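Predicted HD superfamily hydrolase (uncultured Thermotogales bacterium, PDB 2PQ7) probably acts as a metal-dependent hydrolase of the HD superfamily, holding a pair of iron(III) ions in an all-helical fold. Local coordinates at residues M8-H13 with C54-A59; R15-I20 with A63-I68; R40-A45 with K58-A63. All blocks are in the same frame, centred on the assembly; numbering follows the deposited sequence. Where two conformers were deposited one is given.

Contact 1 (M8-H13 with C54-A59)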
loop_
_atom_site.group_PDB
_atom_site.type_symbol
_atom_site.label_atom_id
_atom_site.label_comp_id
_atom_site.label_asym_id
_atom_site.label_seq_id
_atom_site.Cartn_x
_atom_site.Cartn_y
_atom_site.Cartn_z
HETATM N N MSE A 8 19.763 20.212 12.448
HETATM C CA MSE A 8 20.532 20.528 13.647
HETATM C C MSE A 8 21.530 21.677 13.433
HETATM O O MSE A 8 21.916 22.355 14.388
HETATM C CB MSE A 8 21.168 19.261 14.241
HETATM C CG MSE A 8 20.116 18.370 14.922
HETATM SE SE MSE A 8 20.671 16.661 15.753
HETATM C CE MSE A 8 22.428 17.196 16.438
ATOM N N GLU A 9 21.944 21.889 12.185
ATOM C CA GLU A 9 22.765 23.029 11.822
ATOM C C GLU A 9 21.987 24.342 11.844
ATOM O O GLU A 9 22.590 25.427 12.010
ATOM C CB GLU A 9 23.333 22.836 10.407
ATOM C CG GLU A 9 24.427 21.809 10.329
ATOM C CD GLU A 9 24.805 21.465 8.881
ATOM O OE1 GLU A 9 24.107 21.911 7.922
ATOM O OE2 GLU A 9 25.804 20.738 8.709
ATOM N N ARG A 10 20.671 24.268 11.604
ATOM C CA ARG A 10 19.805 25.457 11.548
ATOM C C ARG A 10 18.971 25.750 12.756
ATOM O O ARG A 10 18.573 26.885 12.966
ATOM C CB ARG A 10 18.835 25.345 10.378
ATOM C CG ARG A 10 19.478 25.611 9.048
ATOM C CD ARG A 10 18.596 25.395 7.863
ATOM N NE ARG A 10 17.672 26.486 7.550
ATOM C CZ ARG A 10 17.062 26.626 6.388
ATOM N NH1 ARG A 10 17.264 25.759 5.404
ATOM N NH2 ARG A 10 16.207 27.633 6.215
ATOM N N ILE A 11 18.693 24.742 13.570
ATOM C CA ILE A 11 17.726 24.929 14.673
ATOM C C ILE A 11 18.348 24.710 16.025
ATOM O O ILE A 11 18.758 23.587 16.327
ATOM C CB ILE A 11 16.537 23.974 14.443
ATOM C CG1 ILE A 11 15.950 24.232 13.068
ATOM C CG2 ILE A 11 15.501 24.153 15.575
ATOM C CD1 ILE A 11 15.085 23.204 12.610
ATOM N N PRO A 12 18.397 25.769 16.879
ATOM C CA PRO A 12 18.966 25.588 18.191
ATOM C C PRO A 12 18.280 24.533 18.996
ATOM O O PRO A 12 17.048 24.415 18.956
ATOM C CB PRO A 12 18.732 26.938 18.885
ATOM C CG PRO A 12 18.539 27.868 17.839
ATOM C CD PRO A 12 17.941 27.167 16.698
ATOM N N HIS A 13 19.073 23.788 19.729
ATOM C CA HIS A 13 18.603 22.796 20.675
ATOM C C HIS A 13 17.818 21.676 20.084
ATOM O O HIS A 13 17.188 20.928 20.823
ATOM C CB HIS A 13 17.797 23.460 21.794
ATOM C CG HIS A 13 18.572 24.480 22.540
ATOM N ND1 HIS A 13 19.494 24.139 23.500
ATOM C CD2 HIS A 13 18.637 25.824 22.402
ATOM C CE1 HIS A 13 20.052 25.244 23.964
ATOM N NE2 HIS A 13 19.541 26.278 23.323
ATOM N N CYS A 54 8.503 30.915 5.381
ATOM C CA CYS A 54 8.078 31.199 6.744
ATOM C C CYS A 54 9.169 30.795 7.721
ATOM O O CYS A 54 10.248 30.365 7.302
ATOM C CB CYS A 54 6.728 30.504 7.015
ATOM S SG CYS A 54 5.370 31.316 6.108
ATOM N N ASP A 55 8.929 30.963 9.012
ATOM C CA ASP A 55 9.899 30.680 10.051
ATOM C C ASP A 55 10.051 29.170 10.295
ATOM O O ASP A 55 9.241 28.531 10.963
ATOM C CB ASP A 55 9.452 31.419 11.311
ATOM C CG ASP A 55 10.497 31.445 12.393
ATOM O OD1 ASP A 55 11.214 30.474 12.586
ATOM O OD2 ASP A 55 10.543 32.477 13.096
ATOM N N LEU A 56 11.145 28.602 9.799
ATOM C CA LEU A 56 11.414 27.183 9.921
ATOM C C LEU A 56 11.597 26.726 11.371
ATOM O O LEU A 56 11.156 25.640 11.742
ATOM C CB LEU A 56 12.720 26.849 9.138
ATOM C CG LEU A 56 13.148 25.403 9.067
ATOM C CD1 LEU A 56 12.109 24.604 8.261
ATOM C CD2 LEU A 56 14.555 25.282 8.429
ATOM N N GLN A 57 12.301 27.536 12.175
ATOM C CA GLN A 57 12.574 27.192 13.555
ATOM C C GLN A 57 11.251 26.974 14.321
ATOM O O GLN A 57 11.107 25.983 15.022
ATOM C CB GLN A 57 13.450 28.238 14.251
ATOM C CG GLN A 57 14.844 28.374 13.603
ATOM C CD GLN A 57 15.803 29.215 14.403
ATOM O OE1 GLN A 57 15.479 29.716 15.479
ATOM N NE2 GLN A 57 17.035 29.342 13.892
ATOM N N LYS A 58 10.358 27.950 14.197
ATOM C CA LYS A 58 9.039 27.831 14.852
ATOM C C LYS A 58 8.254 26.597 14.359
ATOM O O LYS A 58 7.748 25.875 15.162
ATOM C CB LYS A 58 8.206 29.104 14.629
ATOM C CG LYS A 58 8.645 30.339 15.412
ATOM C CD LYS A 58 7.844 31.621 15.024
ATOM C CE LYS A 58 8.321 32.846 15.777
ATOM N NZ LYS A 58 7.704 34.089 15.270
ATOM N N ALA A 59 8.244 26.379 13.051
ATOM C CA ALA A 59 7.507 25.286 12.444
ATOM C C ALA A 59 7.996 23.918 12.881
ATOM O O ALA A 59 7.231 23.064 13.275
ATOM C CB ALA A 59 7.529 25.459 10.956
#

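Contact 2 (R15-I20 with A63-I68). With FE (Fe (III) ion), chain C; FE (Fe (III) ion), chain B.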
loop_
_atom_site.group_PDB
_atom_site.type_symbol
_atom_site.label_atom_id
_atom_site.label_comp_id
_atom_site.label_asym_id
_atom_site.label_seq_id
_atom_site.Cartn_x
_atom_site.Cartn_y
_atom_site.Cartn_z
ATOM N N ARG A 15 18.675 18.712 18.861
ATOM C CA ARG A 15 19.020 17.403 19.358
ATOM C C ARG A 15 18.370 17.101 20.707
ATOM O O ARG A 15 17.847 15.982 20.901
ATOM C CB ARG A 15 20.566 17.318 19.505
ATOM C CG ARG A 15 21.086 15.952 19.932
ATOM C CD ARG A 15 22.637 15.871 19.927
ATOM N N GLU A 16 18.459 18.066 21.622
ATOM C CA GLU A 16 17.880 17.906 22.982
ATOM C C GLU A 16 16.340 17.782 22.917
ATOM O O GLU A 16 15.758 16.867 23.525
ATOM C CB GLU A 16 18.294 19.020 23.922
ATOM N N ILE A 17 15.741 18.595 22.072
ATOM C CA ILE A 17 14.276 18.501 21.894
ATOM C C ILE A 17 13.892 17.153 21.331
ATOM O O ILE A 17 12.983 16.520 21.827
ATOM C CB ILE A 17 13.746 19.645 21.043
ATOM C CG1 ILE A 17 14.004 20.966 21.754
ATOM C CG2 ILE A 17 12.225 19.448 20.815
ATOM C CD1 ILE A 17 13.747 22.194 20.882
ATOM N N LEU A 18 14.591 16.677 20.290
ATOM C CA LEU A 18 14.315 15.356 19.734
ATOM C C LEU A 18 14.473 14.326 20.843
ATOM O O LEU A 18 13.662 13.420 21.006
ATOM C CB LEU A 18 15.290 14.986 18.589
ATOM C CG LEU A 18 15.135 15.687 17.239
ATOM C CD1 LEU A 18 16.420 15.593 16.440
ATOM C CD2 LEU A 18 13.993 15.131 16.439
ATOM N N ASN A 19 15.535 14.463 21.614
ATOM C CA ASN A 19 15.783 13.504 22.687
ATOM C C ASN A 19 14.571 13.398 23.656
ATOM O O ASN A 19 14.093 12.315 23.967
ATOM C CB ASN A 19 17.100 13.836 23.425
ATOM C CG ASN A 19 17.510 12.740 24.384
ATOM O OD1 ASN A 19 17.774 12.997 25.564
ATOM N ND2 ASN A 19 17.589 11.515 23.877
ATOM N N ILE A 20 14.086 14.562 24.073
ATOM C CA ILE A 20 12.943 14.720 25.022
ATOM C C ILE A 20 11.675 14.090 24.419
ATOM O O ILE A 20 10.974 13.337 25.090
ATOM C CB ILE A 20 12.771 16.182 25.415
ATOM C CG1 ILE A 20 13.891 16.650 26.355
ATOM C CG2 ILE A 20 11.418 16.415 26.092
ATOM C CD1 ILE A 20 13.996 18.167 26.468
ATOM N N ALA A 63 6.093 21.339 15.414
ATOM C CA ALA A 63 5.827 19.979 14.969
ATOM C C ALA A 63 6.395 18.928 15.911
ATOM O O ALA A 63 5.747 17.941 16.206
ATOM C CB ALA A 63 6.398 19.770 13.587
ATOM N N LEU A 64 7.639 19.128 16.342
ATOM C CA LEU A 64 8.249 18.155 17.274
ATOM C C LEU A 64 7.495 18.044 18.592
ATOM O O LEU A 64 7.344 16.968 19.156
ATOM C CB LEU A 64 9.723 18.487 17.515
ATOM C CG LEU A 64 10.698 17.866 16.546
ATOM C CD1 LEU A 64 12.065 18.327 16.987
ATOM C CD2 LEU A 64 10.555 16.309 16.651
ATOM N N LEU A 65 7.031 19.191 19.091
ATOM C CA LEU A 65 6.350 19.217 20.380
ATOM C C LEU A 65 4.833 19.040 20.348
ATOM O O LEU A 65 4.235 18.789 21.390
ATOM C CB LEU A 65 6.642 20.524 21.099
ATOM C CG LEU A 65 8.093 20.668 21.533
ATOM C CD1 LEU A 65 8.316 22.074 22.084
ATOM C CD2 LEU A 65 8.510 19.611 22.505
ATOM N N HIS A 66 4.244 19.052 19.164
ATOM C CA HIS A 66 2.765 19.213 19.132
ATOM C C HIS A 66 1.996 18.071 19.790
ATOM O O HIS A 66 0.990 18.310 20.399
ATOM C CB HIS A 66 2.241 19.486 17.733
ATOM C CG HIS A 66 2.028 18.269 16.897
ATOM N ND1 HIS A 66 3.055 17.530 16.370
ATOM C CD2 HIS A 66 0.883 17.674 16.483
ATOM C CE1 HIS A 66 2.555 16.510 15.687
ATOM N NE2 HIS A 66 1.227 16.574 15.744
ATOM N N ASP A 67 2.492 16.847 19.671
ATOM C CA ASP A 67 1.860 15.685 20.281
ATOM C C ASP A 67 2.674 15.097 21.457
ATOM O O ASP A 67 2.448 13.924 21.817
ATOM C CB ASP A 67 1.647 14.628 19.218
ATOM C CG ASP A 67 0.441 14.919 18.324
ATOM O OD1 ASP A 67 -0.506 15.686 18.663
ATOM O OD2 ASP A 67 0.390 14.305 17.217
ATOM N N ILE A 68 3.554 15.910 22.072
ATOM C CA ILE A 68 4.413 15.388 23.123
ATOM C C ILE A 68 3.613 14.954 24.351
ATOM O O ILE A 68 4.039 14.061 25.071
ATOM C CB ILE A 68 5.561 16.336 23.468
ATOM C CG1 ILE A 68 6.728 15.543 24.119
ATOM C CG2 ILE A 68 5.106 17.516 24.353
ATOM C CD1 ILE A 68 7.901 16.377 24.518
HETATM FE FE FE C . -0.311 15.006 15.356
HETATM FE FE FE B . -2.385 16.042 18.069
HETATM O O HOH W 1 -1.850 16.151 16.144
#

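Contact 3 (R40-A45 with K58-A63)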
loop_
_atom_site.group_PDB
_atom_site.type_symbol
_atom_site.label_atom_id
_atom_site.label_comp_id
_atom_site.label_asym_id
_atom_site.label_seq_id
_atom_site.Cartn_x
_atom_site.Cartn_y
_atom_site.Cartn_z
ATOM N N ARG A 40 7.164 12.401 10.961
ATOM C CA ARG A 40 6.615 12.680 9.623
ATOM C C ARG A 40 6.014 14.090 9.559
ATOM O O ARG A 40 6.098 14.780 8.544
ATOM C CB ARG A 40 5.603 11.604 9.234
ATOM C CG ARG A 40 6.279 10.233 9.047
ATOM C CD ARG A 40 5.373 9.251 8.397
ATOM N NE ARG A 40 4.130 9.069 9.129
ATOM C CZ ARG A 40 3.920 8.194 10.124
ATOM N NH1 ARG A 40 4.836 7.348 10.533
ATOM N NH2 ARG A 40 2.763 8.195 10.724
ATOM N N VAL A 41 5.362 14.501 10.650
ATOM C CA VAL A 41 4.791 15.870 10.728
ATOM C C VAL A 41 5.917 16.908 10.661
ATOM O O VAL A 41 5.818 17.934 9.980
ATOM C CB VAL A 41 3.888 16.035 11.967
ATOM C CG1 VAL A 41 3.395 17.524 12.095
ATOM C CG2 VAL A 41 2.685 15.144 11.829
HETATM N N MSE A 42 7.010 16.669 11.362
HETATM C CA MSE A 42 8.083 17.600 11.277
HETATM C C MSE A 42 8.682 17.649 9.852
HETATM O O MSE A 42 9.018 18.727 9.375
HETATM C CB MSE A 42 9.098 17.344 12.352
HETATM C CG MSE A 42 10.185 18.354 12.285
HETATM SE SE MSE A 42 11.606 17.628 11.245
HETATM C CE MSE A 42 12.114 16.732 12.509
ATOM N N GLU A 43 8.764 16.511 9.169
ATOM C CA GLU A 43 9.237 16.514 7.771
ATOM C C GLU A 43 8.298 17.345 6.909
ATOM O O GLU A 43 8.764 18.161 6.094
ATOM C CB GLU A 43 9.346 15.085 7.219
ATOM C CG GLU A 43 10.432 14.278 7.900
ATOM C CD GLU A 43 11.834 14.832 7.669
ATOM O OE1 GLU A 43 12.036 15.546 6.658
ATOM O OE2 GLU A 43 12.732 14.532 8.495
ATOM N N ASN A 44 6.988 17.179 7.077
ATOM C CA ASN A 44 6.003 17.962 6.328
ATOM C C ASN A 44 6.132 19.447 6.655
ATOM O O ASN A 44 6.097 20.304 5.774
ATOM C CB ASN A 44 4.610 17.531 6.676
ATOM C CG ASN A 44 4.296 16.112 6.295
ATOM O OD1 ASN A 44 4.968 15.515 5.450
ATOM N ND2 ASN A 44 3.260 15.575 6.897
ATOM N N ALA A 45 6.304 19.767 7.935
ATOM C CA ALA A 45 6.449 21.172 8.343
ATOM C C ALA A 45 7.698 21.812 7.767
ATOM O O ALA A 45 7.676 23.002 7.415
ATOM C CB ALA A 45 6.474 21.291 9.865
ATOM N N LYS A 58 10.358 27.950 14.197
ATOM C CA LYS A 58 9.039 27.831 14.852
ATOM C C LYS A 58 8.254 26.597 14.359
ATOM O O LYS A 58 7.748 25.875 15.162
ATOM C CB LYS A 58 8.206 29.104 14.629
ATOM C CG LYS A 58 8.645 30.339 15.412
ATOM C CD LYS A 58 7.844 31.621 15.024
ATOM C CE LYS A 58 8.321 32.846 15.777
ATOM N NZ LYS A 58 7.704 34.089 15.270
ATOM N N ALA A 59 8.244 26.379 13.051
ATOM C CA ALA A 59 7.507 25.286 12.444
ATOM C C ALA A 59 7.996 23.918 12.881
ATOM O O ALA A 59 7.231 23.064 13.275
ATOM C CB ALA A 59 7.529 25.459 10.956
ATOM N N ILE A 60 9.322 23.738 12.856
ATOM C CA ILE A 60 9.930 22.494 13.257
ATOM C C ILE A 60 9.707 22.160 14.722
ATOM O O ILE A 60 9.352 21.030 15.056
ATOM C CB ILE A 60 11.462 22.551 13.008
ATOM C CG1 ILE A 60 11.715 22.523 11.510
ATOM C CG2 ILE A 60 12.212 21.433 13.702
ATOM C CD1 ILE A 60 11.214 21.235 10.789
ATOM N N ILE A 61 9.969 23.153 15.571
ATOM C CA ILE A 61 9.821 22.976 17.011
ATOM C C ILE A 61 8.351 22.713 17.364
ATOM O O ILE A 61 8.070 21.804 18.144
ATOM C CB ILE A 61 10.486 24.104 17.802
ATOM C CG1 ILE A 61 12.036 23.991 17.601
ATOM C CG2 ILE A 61 10.142 24.038 19.261
ATOM C CD1 ILE A 61 12.785 25.127 18.194
ATOM N N ALA A 62 7.460 23.457 16.724
ATOM C CA ALA A 62 6.067 23.208 17.013
ATOM C C ALA A 62 5.650 21.780 16.588
ATOM O O ALA A 62 4.944 21.085 17.293
ATOM C CB ALA A 62 5.296 24.178 16.277
ATOM N N ALA A 63 6.093 21.339 15.414
ATOM C CA ALA A 63 5.827 19.979 14.969
ATOM C C ALA A 63 6.395 18.928 15.911
ATOM O O ALA A 63 5.747 17.941 16.206
ATOM C CB ALA A 63 6.398 19.770 13.587
#

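Contact 1 (M8-H13 with C54-A59)
Arg10 spreads its guanidinium against Leu56, whose CD2 methyl lies over one face, 3.3 Å above the plane and displaced toward the rim. The same CD2 is 3.5 Å from both Arg10 NE and Arg10 CZ, and the two side chains cross at about a right angle. The bend that makes this possible is at chi3 of Arg10 (81°), which turns NE off the otherwise extended chain. The second flat group is the Gln57 amide. Pro12 CD stands 3.7 Å from each of Gln57 CD, OE1 and NE2, so this one methylene meets all three amide atoms. Gln57 runs extended beyond CG and carries NE2 to 3.0 Å from Arg10 O, while its CG passes Ile11 CG1 at 4.3 Å. An alanine in place of Gln57 would probably open a gap beside Pro12 CD and Ile11 CG1 and leave Arg10 O without its close amide. At the start of the same helix Asp55 is the N-cap: its OD1, met from above the carboxylate plane, takes a nearly straight bond from Lys58 N (3.1 Å, 175°). The contact is thus a partly buried seam, away from the metal site, between the C-terminal part of helix 4-10 with the residues that follow it and the N-terminal end of helix 56-65. Met2 packs on both Arg10 and Leu56, Leu56 reaches on to Ser46, Ala49 and Ser50 of helix 35-52, and Cys54 and Lys58 lean on helix 123-133.

Contact 2 (R15-I20 with A63-I68)
Ile17 meets Leu64 and Leu65 through its branch methyl: chi1 of -63° sets CG1 beside the backbone N, and CG2, the other branch, stands anti to that N and reaches across to the second helix. There it touches two successive leucines, Leu64 CD1 at 4.0 Å and Leu65 CD2 at 4.1 Å. Leu18 leaves its helix on the far side, but CD2 swings round to Leu64; the residue has two conformers, and in one of them CD2 packs 3.6 Å from Leu64 CD2, a contact to be read with that reserve. Further along, Ile68 extends with CG1 anti to the backbone N (chi1 -157°), and its CD1 meets Ile20 CG2 at 3.9 Å. The join is wholly apolar and mostly buried. The type I turn from Leu65 to Ile68 carries the metal ligands His66 and Asp67, whose side chains do not touch helix 14-25. His66 has its CG in the crowded position between backbone N and carbonyl carbon (chi1 84°). Its ND1 donates to Ala63 O at 2.7 Å, with that oxygen in the ring plane, a second-shell bond that fixes the ring's rotation while His66 NE2 binds the chain C iron at 2.2 Å. Asp67 bridges the pair: OD2 binds the chain C iron, OD1 the chain B iron at 2.0 Å, and a water joins both metals. His37, His66, Asp67 and Asp132 form the H...HD...D signature of HD domains, consistent with a metal-dependent hydrolase; His80 and His112 join Asp67 at the second iron. Helix 14-25 packs on the end of helix 56-65 and on Ile68. Tyr87 of helix 80-91 touches both Ile20 and Ile68, Ala88 meets Leu65, and Phe39 of helix 35-52 meets Leu18.

Contact 3 (R40-A45 with K58-A63)
Met42 and Ala63 mark the close point of a buried, antiparallel helix pair near the centre of the chain, where helix 35-52 runs against helix 56-65. The segment axes come within 8.5 Å at an angle of 166° between their directions. Small side chains make this nearness possible: Ala63 CB sits 3.6 Å from Met42 CA, practically on the backbone of the other helix, and 4.0 Å from Ala45 CB. One turn away, Ala45 CB rests 3.9 Å from Ala59 O, so methyl groups lie directly against the facing main chain. Longer side chains pack beside this alanine seam. Met42, a selenomethionine, places CG anti to the backbone N (chi1 -178°) and then bends at chi2 and chi3, so that its chain crosses Ile60 at a slant. Both residues were deposited in two conformers, so the tight approach of Met42 CG to Ile60 CD1 is doubtful in detail. At the other side Val41 sends CG1 to Ala63 CB at 4.0 Å. Around the pair, Ala131 of helix 123-133 meets Val41 and Ala45, and Asn44 ND2 donates to Ala131 O. Arg40 forms a salt bridge with Asp135 and also packs on Glu216 of the second subunit. The pairing is a helical hairpin in the core of the HD domain: helix 35-52 carries His37, helix 56-65 leads into His66 and Asp67, and the Val41 side chain touches His37 and Asp132 about 5 Å from a bound iron, so the Val41 end of this packing borders the metal site.

How the contacts relate
All three contacts use helix 56-65, at successive, overlapping levels: contact 1 at its start, contact 3 along its middle, contact 2 where it runs into the metal-binding turn. Contacts 1 and 3 share Lys58 and Ala59, contacts 2 and 3 share Ala63. The centres of contacts 1 and 2 lie about 12 Å apart, those of contacts 1 and 3 about 9 Å. Contact 3 is nested within the loop closed by contact 2, whereas contacts 1 and 2 alternate along the chain. Ile11 of contact 1 packs on Ile60 and Ile61 of contact 3, and Val41 of contact 3 on His66 of contact 2. The N-terminal helices and helix 35-52 thus pack against helix 56-65, which leads into two iron ligands.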